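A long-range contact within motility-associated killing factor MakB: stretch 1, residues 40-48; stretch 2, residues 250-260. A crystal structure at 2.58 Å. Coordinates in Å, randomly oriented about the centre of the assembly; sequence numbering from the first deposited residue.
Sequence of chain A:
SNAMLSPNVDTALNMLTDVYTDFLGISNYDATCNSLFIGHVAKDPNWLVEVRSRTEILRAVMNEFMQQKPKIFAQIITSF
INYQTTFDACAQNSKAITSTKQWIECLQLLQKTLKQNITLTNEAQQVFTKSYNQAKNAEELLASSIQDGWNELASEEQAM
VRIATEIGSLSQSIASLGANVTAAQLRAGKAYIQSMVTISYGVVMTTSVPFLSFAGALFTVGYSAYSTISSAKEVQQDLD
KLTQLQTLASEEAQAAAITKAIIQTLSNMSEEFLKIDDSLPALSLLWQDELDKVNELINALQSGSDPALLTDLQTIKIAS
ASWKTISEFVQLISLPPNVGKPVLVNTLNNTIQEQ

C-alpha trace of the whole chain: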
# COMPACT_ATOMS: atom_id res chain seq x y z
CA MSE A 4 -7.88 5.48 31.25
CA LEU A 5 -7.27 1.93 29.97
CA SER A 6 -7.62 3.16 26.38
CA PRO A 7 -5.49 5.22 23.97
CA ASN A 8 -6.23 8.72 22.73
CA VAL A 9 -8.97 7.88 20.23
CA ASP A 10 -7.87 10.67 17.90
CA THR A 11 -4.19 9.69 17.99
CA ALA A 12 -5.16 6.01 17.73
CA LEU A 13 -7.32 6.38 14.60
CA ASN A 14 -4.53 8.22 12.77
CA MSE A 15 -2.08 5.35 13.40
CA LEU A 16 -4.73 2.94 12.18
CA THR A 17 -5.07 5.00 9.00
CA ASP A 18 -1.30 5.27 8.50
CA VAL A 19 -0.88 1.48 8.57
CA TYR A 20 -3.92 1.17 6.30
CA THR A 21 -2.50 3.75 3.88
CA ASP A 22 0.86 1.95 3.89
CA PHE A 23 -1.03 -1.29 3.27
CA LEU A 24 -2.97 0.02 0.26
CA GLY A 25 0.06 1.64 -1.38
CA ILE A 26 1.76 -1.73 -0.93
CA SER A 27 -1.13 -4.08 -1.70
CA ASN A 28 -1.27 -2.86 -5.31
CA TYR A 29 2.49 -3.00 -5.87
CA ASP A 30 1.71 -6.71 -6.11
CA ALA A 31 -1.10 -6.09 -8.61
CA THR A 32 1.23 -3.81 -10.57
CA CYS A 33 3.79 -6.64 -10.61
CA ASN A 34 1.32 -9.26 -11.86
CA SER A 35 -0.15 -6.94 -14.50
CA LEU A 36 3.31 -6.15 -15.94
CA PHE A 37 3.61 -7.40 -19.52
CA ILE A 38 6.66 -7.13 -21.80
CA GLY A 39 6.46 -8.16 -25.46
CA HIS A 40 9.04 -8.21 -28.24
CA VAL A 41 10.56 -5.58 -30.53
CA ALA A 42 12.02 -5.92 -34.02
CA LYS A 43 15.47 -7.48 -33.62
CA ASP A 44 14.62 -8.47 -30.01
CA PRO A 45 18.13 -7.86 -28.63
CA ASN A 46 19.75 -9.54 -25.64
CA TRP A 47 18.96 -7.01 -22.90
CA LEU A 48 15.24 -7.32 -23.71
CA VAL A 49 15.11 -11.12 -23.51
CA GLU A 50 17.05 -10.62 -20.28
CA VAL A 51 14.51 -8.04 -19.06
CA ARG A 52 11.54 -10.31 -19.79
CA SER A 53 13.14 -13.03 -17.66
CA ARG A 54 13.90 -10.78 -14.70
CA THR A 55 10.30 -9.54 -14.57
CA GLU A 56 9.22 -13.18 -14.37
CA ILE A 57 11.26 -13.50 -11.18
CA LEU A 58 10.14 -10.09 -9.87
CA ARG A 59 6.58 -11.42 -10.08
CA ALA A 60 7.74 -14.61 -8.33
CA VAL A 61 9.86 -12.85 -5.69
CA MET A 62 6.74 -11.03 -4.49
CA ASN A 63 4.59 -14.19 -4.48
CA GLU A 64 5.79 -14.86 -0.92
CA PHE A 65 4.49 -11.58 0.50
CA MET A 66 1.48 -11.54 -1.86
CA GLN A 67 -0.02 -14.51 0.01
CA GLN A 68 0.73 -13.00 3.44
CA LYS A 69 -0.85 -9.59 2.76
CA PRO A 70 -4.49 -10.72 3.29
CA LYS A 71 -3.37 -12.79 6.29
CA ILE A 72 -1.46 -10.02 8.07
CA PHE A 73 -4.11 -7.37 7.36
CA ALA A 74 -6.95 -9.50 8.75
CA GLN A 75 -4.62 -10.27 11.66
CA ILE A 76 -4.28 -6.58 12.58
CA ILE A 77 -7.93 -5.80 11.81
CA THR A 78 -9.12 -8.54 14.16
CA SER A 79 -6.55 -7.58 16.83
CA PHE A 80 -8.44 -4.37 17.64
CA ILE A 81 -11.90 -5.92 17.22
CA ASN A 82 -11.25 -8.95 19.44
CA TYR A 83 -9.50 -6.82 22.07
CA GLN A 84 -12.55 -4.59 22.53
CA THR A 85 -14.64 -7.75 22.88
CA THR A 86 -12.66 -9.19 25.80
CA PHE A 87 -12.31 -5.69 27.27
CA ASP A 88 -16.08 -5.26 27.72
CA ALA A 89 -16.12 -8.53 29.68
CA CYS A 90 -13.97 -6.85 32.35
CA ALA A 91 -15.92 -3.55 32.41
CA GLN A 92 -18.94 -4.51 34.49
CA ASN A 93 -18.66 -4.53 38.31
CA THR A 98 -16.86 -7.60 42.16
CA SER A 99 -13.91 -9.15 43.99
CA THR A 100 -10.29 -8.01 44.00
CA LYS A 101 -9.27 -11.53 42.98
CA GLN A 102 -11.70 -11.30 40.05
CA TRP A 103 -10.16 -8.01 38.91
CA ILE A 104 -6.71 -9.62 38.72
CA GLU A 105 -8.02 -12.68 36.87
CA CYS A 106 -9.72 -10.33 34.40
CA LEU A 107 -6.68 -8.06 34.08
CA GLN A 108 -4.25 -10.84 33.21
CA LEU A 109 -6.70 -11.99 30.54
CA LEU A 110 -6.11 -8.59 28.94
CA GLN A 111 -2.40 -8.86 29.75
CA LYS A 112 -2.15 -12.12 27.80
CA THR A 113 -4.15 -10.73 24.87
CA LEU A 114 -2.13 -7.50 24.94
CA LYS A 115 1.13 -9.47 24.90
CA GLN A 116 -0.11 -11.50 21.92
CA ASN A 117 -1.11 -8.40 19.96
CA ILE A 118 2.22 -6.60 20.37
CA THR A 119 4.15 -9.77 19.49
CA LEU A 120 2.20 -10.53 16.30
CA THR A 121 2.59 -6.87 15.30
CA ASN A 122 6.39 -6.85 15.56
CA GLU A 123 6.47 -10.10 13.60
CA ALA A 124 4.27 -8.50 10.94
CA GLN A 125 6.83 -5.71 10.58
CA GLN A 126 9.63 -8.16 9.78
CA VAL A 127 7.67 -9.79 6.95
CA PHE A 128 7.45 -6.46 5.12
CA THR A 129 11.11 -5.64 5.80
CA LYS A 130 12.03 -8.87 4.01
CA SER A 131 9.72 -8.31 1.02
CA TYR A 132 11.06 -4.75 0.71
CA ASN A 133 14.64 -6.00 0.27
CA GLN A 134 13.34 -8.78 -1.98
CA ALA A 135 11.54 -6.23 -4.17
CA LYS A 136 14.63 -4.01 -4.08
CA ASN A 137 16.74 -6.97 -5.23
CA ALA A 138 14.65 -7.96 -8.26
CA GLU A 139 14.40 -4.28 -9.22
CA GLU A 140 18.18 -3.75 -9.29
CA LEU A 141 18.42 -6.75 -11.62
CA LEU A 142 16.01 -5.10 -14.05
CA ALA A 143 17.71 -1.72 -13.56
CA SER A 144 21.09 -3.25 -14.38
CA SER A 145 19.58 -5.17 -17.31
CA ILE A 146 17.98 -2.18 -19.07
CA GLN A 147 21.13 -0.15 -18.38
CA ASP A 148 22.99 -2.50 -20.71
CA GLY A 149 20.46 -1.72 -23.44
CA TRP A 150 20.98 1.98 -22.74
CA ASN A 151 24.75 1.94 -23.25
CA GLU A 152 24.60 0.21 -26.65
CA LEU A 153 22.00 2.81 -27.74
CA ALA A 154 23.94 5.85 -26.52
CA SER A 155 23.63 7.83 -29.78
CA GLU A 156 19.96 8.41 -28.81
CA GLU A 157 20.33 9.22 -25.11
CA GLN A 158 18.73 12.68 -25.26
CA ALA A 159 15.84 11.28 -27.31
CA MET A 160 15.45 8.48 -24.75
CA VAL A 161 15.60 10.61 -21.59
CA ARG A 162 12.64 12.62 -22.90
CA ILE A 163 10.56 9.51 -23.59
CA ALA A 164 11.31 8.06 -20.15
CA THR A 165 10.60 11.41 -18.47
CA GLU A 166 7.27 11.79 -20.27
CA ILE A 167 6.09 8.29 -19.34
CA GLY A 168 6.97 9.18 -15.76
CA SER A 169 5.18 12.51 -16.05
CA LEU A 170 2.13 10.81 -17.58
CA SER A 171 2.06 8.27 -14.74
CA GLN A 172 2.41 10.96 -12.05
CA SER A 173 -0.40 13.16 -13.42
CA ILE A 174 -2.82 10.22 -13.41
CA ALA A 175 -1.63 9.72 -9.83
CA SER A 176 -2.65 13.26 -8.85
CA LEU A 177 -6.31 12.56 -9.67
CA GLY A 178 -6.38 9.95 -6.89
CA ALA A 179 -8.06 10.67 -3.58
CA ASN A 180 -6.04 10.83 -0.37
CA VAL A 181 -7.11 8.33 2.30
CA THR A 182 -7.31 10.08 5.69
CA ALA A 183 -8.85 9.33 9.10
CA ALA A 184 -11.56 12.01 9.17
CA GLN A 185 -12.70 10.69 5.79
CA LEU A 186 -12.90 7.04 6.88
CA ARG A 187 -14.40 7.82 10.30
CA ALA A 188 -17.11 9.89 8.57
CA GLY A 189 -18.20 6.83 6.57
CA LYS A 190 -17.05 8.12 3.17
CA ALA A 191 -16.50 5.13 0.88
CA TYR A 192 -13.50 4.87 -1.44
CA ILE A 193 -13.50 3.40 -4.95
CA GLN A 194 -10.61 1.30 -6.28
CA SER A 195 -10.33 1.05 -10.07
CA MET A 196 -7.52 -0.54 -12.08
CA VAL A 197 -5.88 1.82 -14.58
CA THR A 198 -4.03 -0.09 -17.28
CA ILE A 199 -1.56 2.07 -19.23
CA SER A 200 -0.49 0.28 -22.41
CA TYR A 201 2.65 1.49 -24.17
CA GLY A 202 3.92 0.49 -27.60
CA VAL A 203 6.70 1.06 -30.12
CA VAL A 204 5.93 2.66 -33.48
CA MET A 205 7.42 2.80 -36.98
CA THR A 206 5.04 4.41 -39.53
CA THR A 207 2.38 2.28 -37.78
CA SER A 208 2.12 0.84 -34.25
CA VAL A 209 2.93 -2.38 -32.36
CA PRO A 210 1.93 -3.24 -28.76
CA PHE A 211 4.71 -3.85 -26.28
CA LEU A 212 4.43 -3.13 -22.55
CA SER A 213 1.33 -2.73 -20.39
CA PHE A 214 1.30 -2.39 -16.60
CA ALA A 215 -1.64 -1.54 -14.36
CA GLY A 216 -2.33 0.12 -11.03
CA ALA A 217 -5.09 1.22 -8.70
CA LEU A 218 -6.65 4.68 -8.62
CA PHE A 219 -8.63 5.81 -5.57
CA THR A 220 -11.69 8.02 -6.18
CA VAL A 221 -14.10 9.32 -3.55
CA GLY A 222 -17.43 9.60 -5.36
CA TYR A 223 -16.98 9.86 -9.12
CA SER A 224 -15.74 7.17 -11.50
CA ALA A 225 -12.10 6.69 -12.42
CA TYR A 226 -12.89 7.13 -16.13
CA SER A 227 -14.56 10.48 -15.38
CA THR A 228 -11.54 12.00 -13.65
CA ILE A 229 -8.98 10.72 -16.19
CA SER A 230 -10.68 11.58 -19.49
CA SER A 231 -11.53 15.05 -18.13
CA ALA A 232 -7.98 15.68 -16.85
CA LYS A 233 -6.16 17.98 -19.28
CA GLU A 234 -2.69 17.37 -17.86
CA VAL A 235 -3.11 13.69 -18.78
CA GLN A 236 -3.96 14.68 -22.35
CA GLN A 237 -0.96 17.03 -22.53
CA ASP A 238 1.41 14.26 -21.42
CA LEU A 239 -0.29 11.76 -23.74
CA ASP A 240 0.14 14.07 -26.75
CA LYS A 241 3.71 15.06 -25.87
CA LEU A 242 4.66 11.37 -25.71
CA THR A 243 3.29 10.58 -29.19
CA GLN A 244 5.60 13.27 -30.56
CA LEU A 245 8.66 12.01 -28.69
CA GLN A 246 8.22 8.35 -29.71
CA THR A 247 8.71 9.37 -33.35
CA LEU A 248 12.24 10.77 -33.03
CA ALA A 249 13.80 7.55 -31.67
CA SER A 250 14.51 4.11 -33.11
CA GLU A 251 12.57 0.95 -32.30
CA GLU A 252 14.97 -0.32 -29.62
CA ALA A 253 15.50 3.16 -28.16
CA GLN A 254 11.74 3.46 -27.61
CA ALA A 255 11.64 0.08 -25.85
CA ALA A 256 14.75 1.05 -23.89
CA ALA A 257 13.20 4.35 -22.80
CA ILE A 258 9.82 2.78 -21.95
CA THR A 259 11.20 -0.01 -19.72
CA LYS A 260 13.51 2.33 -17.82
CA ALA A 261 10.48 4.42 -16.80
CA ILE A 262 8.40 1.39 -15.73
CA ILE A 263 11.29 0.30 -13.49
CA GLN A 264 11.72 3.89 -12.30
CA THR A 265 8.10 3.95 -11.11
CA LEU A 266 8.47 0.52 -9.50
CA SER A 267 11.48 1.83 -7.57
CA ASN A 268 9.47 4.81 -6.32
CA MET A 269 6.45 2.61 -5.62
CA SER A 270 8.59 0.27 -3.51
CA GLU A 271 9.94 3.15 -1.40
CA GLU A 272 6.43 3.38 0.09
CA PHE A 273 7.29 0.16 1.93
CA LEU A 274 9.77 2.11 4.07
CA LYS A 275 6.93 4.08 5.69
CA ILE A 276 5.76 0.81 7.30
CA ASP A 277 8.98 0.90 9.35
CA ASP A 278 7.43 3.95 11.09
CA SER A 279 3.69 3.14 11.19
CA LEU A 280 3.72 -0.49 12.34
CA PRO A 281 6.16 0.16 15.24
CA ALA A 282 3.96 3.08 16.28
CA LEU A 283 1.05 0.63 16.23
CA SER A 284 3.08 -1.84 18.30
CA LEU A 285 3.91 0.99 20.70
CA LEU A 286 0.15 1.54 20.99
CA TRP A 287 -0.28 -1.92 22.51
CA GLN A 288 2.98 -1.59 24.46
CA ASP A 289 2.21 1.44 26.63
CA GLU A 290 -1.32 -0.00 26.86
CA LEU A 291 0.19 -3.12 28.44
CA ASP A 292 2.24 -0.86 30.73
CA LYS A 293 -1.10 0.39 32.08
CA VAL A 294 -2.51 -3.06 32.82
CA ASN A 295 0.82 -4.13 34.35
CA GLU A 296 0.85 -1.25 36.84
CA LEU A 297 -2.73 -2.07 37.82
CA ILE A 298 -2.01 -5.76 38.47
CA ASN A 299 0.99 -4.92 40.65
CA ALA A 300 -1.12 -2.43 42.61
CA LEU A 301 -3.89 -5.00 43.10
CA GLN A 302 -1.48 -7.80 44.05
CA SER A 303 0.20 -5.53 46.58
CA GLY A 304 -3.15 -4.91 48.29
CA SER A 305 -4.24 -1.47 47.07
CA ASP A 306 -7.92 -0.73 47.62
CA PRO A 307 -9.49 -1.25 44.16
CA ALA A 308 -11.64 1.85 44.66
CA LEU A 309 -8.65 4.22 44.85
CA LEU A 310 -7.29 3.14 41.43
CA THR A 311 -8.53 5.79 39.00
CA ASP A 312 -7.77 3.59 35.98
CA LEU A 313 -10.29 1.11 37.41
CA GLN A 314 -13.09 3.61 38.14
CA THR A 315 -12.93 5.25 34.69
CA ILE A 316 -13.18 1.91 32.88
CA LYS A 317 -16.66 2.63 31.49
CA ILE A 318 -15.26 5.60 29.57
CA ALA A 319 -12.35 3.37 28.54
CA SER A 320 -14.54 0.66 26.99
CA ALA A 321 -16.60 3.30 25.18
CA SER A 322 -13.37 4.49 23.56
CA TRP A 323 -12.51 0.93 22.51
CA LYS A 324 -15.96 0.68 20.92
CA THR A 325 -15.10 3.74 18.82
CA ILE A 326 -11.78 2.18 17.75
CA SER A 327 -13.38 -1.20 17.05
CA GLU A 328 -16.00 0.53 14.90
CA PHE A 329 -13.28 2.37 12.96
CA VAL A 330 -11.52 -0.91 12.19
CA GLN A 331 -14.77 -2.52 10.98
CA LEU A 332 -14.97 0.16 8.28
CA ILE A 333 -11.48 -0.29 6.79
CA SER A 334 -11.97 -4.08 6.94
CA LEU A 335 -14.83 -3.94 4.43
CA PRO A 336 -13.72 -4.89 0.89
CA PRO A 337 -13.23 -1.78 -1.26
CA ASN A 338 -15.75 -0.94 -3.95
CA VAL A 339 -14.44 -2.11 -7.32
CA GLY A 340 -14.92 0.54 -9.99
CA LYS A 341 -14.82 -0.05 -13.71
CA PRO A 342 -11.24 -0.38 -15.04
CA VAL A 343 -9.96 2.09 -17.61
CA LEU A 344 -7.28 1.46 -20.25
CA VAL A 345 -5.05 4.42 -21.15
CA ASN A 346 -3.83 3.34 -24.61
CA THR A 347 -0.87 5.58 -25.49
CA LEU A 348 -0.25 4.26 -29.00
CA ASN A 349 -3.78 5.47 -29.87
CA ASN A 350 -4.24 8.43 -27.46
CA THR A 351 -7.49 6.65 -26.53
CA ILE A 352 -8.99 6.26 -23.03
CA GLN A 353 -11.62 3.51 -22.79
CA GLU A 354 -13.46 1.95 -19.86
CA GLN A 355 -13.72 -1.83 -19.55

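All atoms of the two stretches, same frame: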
# COMPACT_ATOMS: atom_id res chain seq x y z
N HIS A 40 7.81 -8.20 -27.46
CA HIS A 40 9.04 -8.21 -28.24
C HIS A 40 9.09 -7.02 -29.19
O HIS A 40 8.06 -6.48 -29.59
CB HIS A 40 9.15 -9.52 -29.03
CG HIS A 40 8.94 -10.75 -28.20
ND1 HIS A 40 7.72 -11.37 -28.09
CD2 HIS A 40 9.80 -11.45 -27.42
CE1 HIS A 40 7.83 -12.42 -27.30
NE2 HIS A 40 9.08 -12.49 -26.87
N VAL A 41 10.32 -6.63 -29.54
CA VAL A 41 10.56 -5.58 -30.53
C VAL A 41 10.99 -6.23 -31.84
O VAL A 41 10.81 -7.43 -32.05
CB VAL A 41 11.60 -4.57 -30.03
CG1 VAL A 41 11.16 -3.98 -28.71
CG2 VAL A 41 12.97 -5.22 -29.90
N ALA A 42 11.57 -5.42 -32.73
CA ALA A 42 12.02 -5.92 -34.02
C ALA A 42 13.11 -6.97 -33.87
O ALA A 42 12.83 -8.18 -33.92
CB ALA A 42 12.53 -4.77 -34.89
N LYS A 43 14.36 -6.53 -33.71
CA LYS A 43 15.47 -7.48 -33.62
C LYS A 43 15.36 -8.35 -32.37
O LYS A 43 15.83 -9.49 -32.37
CB LYS A 43 16.80 -6.73 -33.67
CG LYS A 43 18.03 -7.59 -33.42
CD LYS A 43 18.17 -8.71 -34.45
CE LYS A 43 19.35 -9.61 -34.15
NZ LYS A 43 19.46 -10.73 -35.13
N ASP A 44 14.72 -7.83 -31.32
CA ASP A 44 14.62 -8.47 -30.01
C ASP A 44 16.02 -8.73 -29.47
O ASP A 44 16.47 -9.88 -29.45
CB ASP A 44 13.80 -9.76 -30.11
CG ASP A 44 13.20 -10.17 -28.79
OD1 ASP A 44 13.45 -9.47 -27.78
OD2 ASP A 44 12.46 -11.18 -28.76
N PRO A 45 16.73 -7.69 -29.03
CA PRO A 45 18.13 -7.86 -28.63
C PRO A 45 18.27 -8.59 -27.30
O PRO A 45 17.27 -9.01 -26.71
CB PRO A 45 18.65 -6.43 -28.55
CG PRO A 45 17.45 -5.65 -28.14
CD PRO A 45 16.28 -6.30 -28.82
N ASN A 46 19.51 -8.72 -26.82
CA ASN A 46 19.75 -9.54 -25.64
C ASN A 46 19.15 -8.92 -24.38
O ASN A 46 18.45 -9.60 -23.62
CB ASN A 46 21.25 -9.78 -25.45
CG ASN A 46 21.56 -10.62 -24.22
OD1 ASN A 46 22.03 -10.10 -23.20
ND2 ASN A 46 21.30 -11.92 -24.30
N TRP A 47 19.41 -7.63 -24.14
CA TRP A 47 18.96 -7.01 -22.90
C TRP A 47 17.46 -7.17 -22.70
O TRP A 47 16.99 -7.26 -21.56
CB TRP A 47 19.35 -5.53 -22.87
CG TRP A 47 18.67 -4.66 -23.91
CD1 TRP A 47 19.16 -4.31 -25.13
CD2 TRP A 47 17.38 -4.04 -23.81
NE1 TRP A 47 18.26 -3.52 -25.80
CE2 TRP A 47 17.16 -3.34 -25.01
CE3 TRP A 47 16.39 -4.02 -22.82
CZ2 TRP A 47 15.99 -2.62 -25.25
CZ3 TRP A 47 15.22 -3.31 -23.06
CH2 TRP A 47 15.03 -2.62 -24.26
N LEU A 48 16.70 -7.23 -23.80
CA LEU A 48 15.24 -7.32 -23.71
C LEU A 48 14.78 -8.72 -23.32
O LEU A 48 13.89 -8.87 -22.48
CB LEU A 48 14.61 -6.90 -25.04
CG LEU A 48 13.08 -6.78 -25.04
CD1 LEU A 48 12.65 -5.68 -24.10
CD2 LEU A 48 12.55 -6.55 -26.44
N SER A 250 14.58 5.40 -32.44
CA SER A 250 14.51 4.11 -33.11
C SER A 250 13.68 3.12 -32.31
O SER A 250 13.27 3.37 -31.17
CB SER A 250 15.92 3.56 -33.34
OG SER A 250 16.64 3.52 -32.13
N GLU A 251 13.44 1.95 -32.91
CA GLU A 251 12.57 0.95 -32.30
C GLU A 251 13.11 0.51 -30.94
O GLU A 251 12.38 0.51 -29.94
CB GLU A 251 12.41 -0.25 -33.23
CG GLU A 251 11.57 0.02 -34.46
CD GLU A 251 10.41 -0.94 -34.57
OE1 GLU A 251 10.15 -1.68 -33.59
OE2 GLU A 251 9.75 -0.97 -35.64
N GLU A 252 14.39 0.12 -30.89
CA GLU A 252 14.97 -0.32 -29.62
C GLU A 252 15.02 0.82 -28.61
O GLU A 252 14.70 0.62 -27.43
CB GLU A 252 16.37 -0.89 -29.85
CG GLU A 252 16.39 -2.30 -30.41
CD GLU A 252 17.73 -2.98 -30.22
OE1 GLU A 252 18.47 -2.60 -29.29
OE2 GLU A 252 18.05 -3.89 -31.02
N ALA A 253 15.40 2.01 -29.06
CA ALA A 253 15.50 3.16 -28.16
C ALA A 253 14.16 3.47 -27.50
O ALA A 253 14.12 3.87 -26.33
CB ALA A 253 16.01 4.38 -28.92
N GLN A 254 13.05 3.29 -28.23
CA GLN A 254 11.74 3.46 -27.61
C GLN A 254 11.52 2.41 -26.52
O GLN A 254 11.13 2.75 -25.40
CB GLN A 254 10.64 3.37 -28.66
CG GLN A 254 10.52 4.60 -29.55
CD GLN A 254 9.55 4.39 -30.70
OE1 GLN A 254 8.35 4.22 -30.48
NE2 GLN A 254 10.07 4.38 -31.92
N ALA A 255 11.78 1.14 -26.84
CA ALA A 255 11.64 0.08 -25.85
C ALA A 255 12.60 0.29 -24.69
O ALA A 255 12.25 0.02 -23.53
CB ALA A 255 11.89 -1.28 -26.50
N ALA A 256 13.81 0.77 -24.97
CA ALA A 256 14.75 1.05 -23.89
C ALA A 256 14.22 2.15 -22.99
O ALA A 256 14.27 2.04 -21.76
CB ALA A 256 16.12 1.44 -24.47
N ALA A 257 13.68 3.22 -23.59
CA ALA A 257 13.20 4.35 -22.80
C ALA A 257 11.94 3.99 -22.03
O ALA A 257 11.76 4.42 -20.88
CB ALA A 257 12.95 5.55 -23.72
N ILE A 258 11.05 3.19 -22.63
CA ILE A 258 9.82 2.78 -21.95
C ILE A 258 10.16 1.99 -20.68
O ILE A 258 9.73 2.35 -19.58
CB ILE A 258 8.92 1.97 -22.89
CG1 ILE A 258 8.37 2.86 -24.01
CG2 ILE A 258 7.80 1.28 -22.11
CD1 ILE A 258 7.48 2.15 -25.00
N THR A 259 10.94 0.91 -20.83
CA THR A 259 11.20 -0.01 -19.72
C THR A 259 11.91 0.69 -18.57
O THR A 259 11.63 0.41 -17.40
CB THR A 259 12.01 -1.21 -20.21
OG1 THR A 259 13.21 -0.76 -20.85
CG2 THR A 259 11.21 -2.05 -21.19
N LYS A 260 12.84 1.59 -18.88
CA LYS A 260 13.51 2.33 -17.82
C LYS A 260 12.51 3.09 -16.95
O LYS A 260 12.66 3.15 -15.72
CB LYS A 260 14.55 3.28 -18.43
CG LYS A 260 14.77 4.59 -17.70
CD LYS A 260 15.52 4.41 -16.40
CE LYS A 260 16.12 5.72 -15.92
NZ LYS A 260 17.31 6.12 -16.74

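The two stretches lie at least 205 residues apart in sequence wherever they touch. Their contact buries 409 Å², both sides summed. Trp47 and Glu252 have the largest shares, with 82 Å² of each covered by the other stretch. Trp47, Ala255, Ala256 and Thr259 are buried in the whole structure. No hydrogen bond crosses the contact; it is made by packing.

Stretch 2 is helical from Glu251 to Lys260. Backbone hydrogen bonds of the i to i-4 type run along it, such as Ala255 N to Glu251 O at 3.2 Å. The residues that meet stretch 1 are Glu251, Glu252, Ala255, Ala256 and Thr259, spaced as expected for one side of a helix.

The main bump is Trp47. Its side chain sits as a knob in the hole formed by Glu252, Ala255, Ala256 and Thr259. Its chi1 is 65° (p), and its CA-to-CB bond points toward the helix. The six-membered ring reaches the backbone itself: Trp47 CH2 is 3.8 Å from Ala255 C and 3.7 Å from Ala256 N. The indole meets Ala255 C at its edge, near the ring plane. Ala255 and Ala256 have only a methyl each on this part of the helix, and the ring lies close to the backbone between them. Their methyls still touch the ring, with Trp47 CH2 to Ala255 CB and Trp47 CZ2 to Ala256 CB both at 4.1 Å. Thr259 borders the hole further along, where Thr259 OG1 lies 3.9 Å from Trp47 CZ3. Thr259 OG1 also lies 3.0 Å from Ala255 O and 3.1 Å from Ala256 O in its own helix.

Glu252 forms another wall of the hole. Its CA-to-CB bond points sideways, but the end of the side chain comes nearer to stretch 1. Glu252 OE1 is 3.6 Å from Trp47 NE1, near the plane of the indole; this is a polar approach rather than a hydrogen bond. Its carboxylate also packs against Pro45, with Pro45 CG 3.4 Å from Glu252 CD. Pro45 is the N-cap residue of the helix that begins at Asn46, and its compact ring places carbon against the flat acid group.

Val41 makes a smaller bump. Val41 CG1 lies 3.6 Å from Ala255 CB, so this one methyl is touched by both Val41 and Trp47. The branched valine suits the place because it offers an apolar surface to a small neighbour. The nearest CA pair across the stretches is Val41 CA and Glu252 CA, 6.9 Å apart.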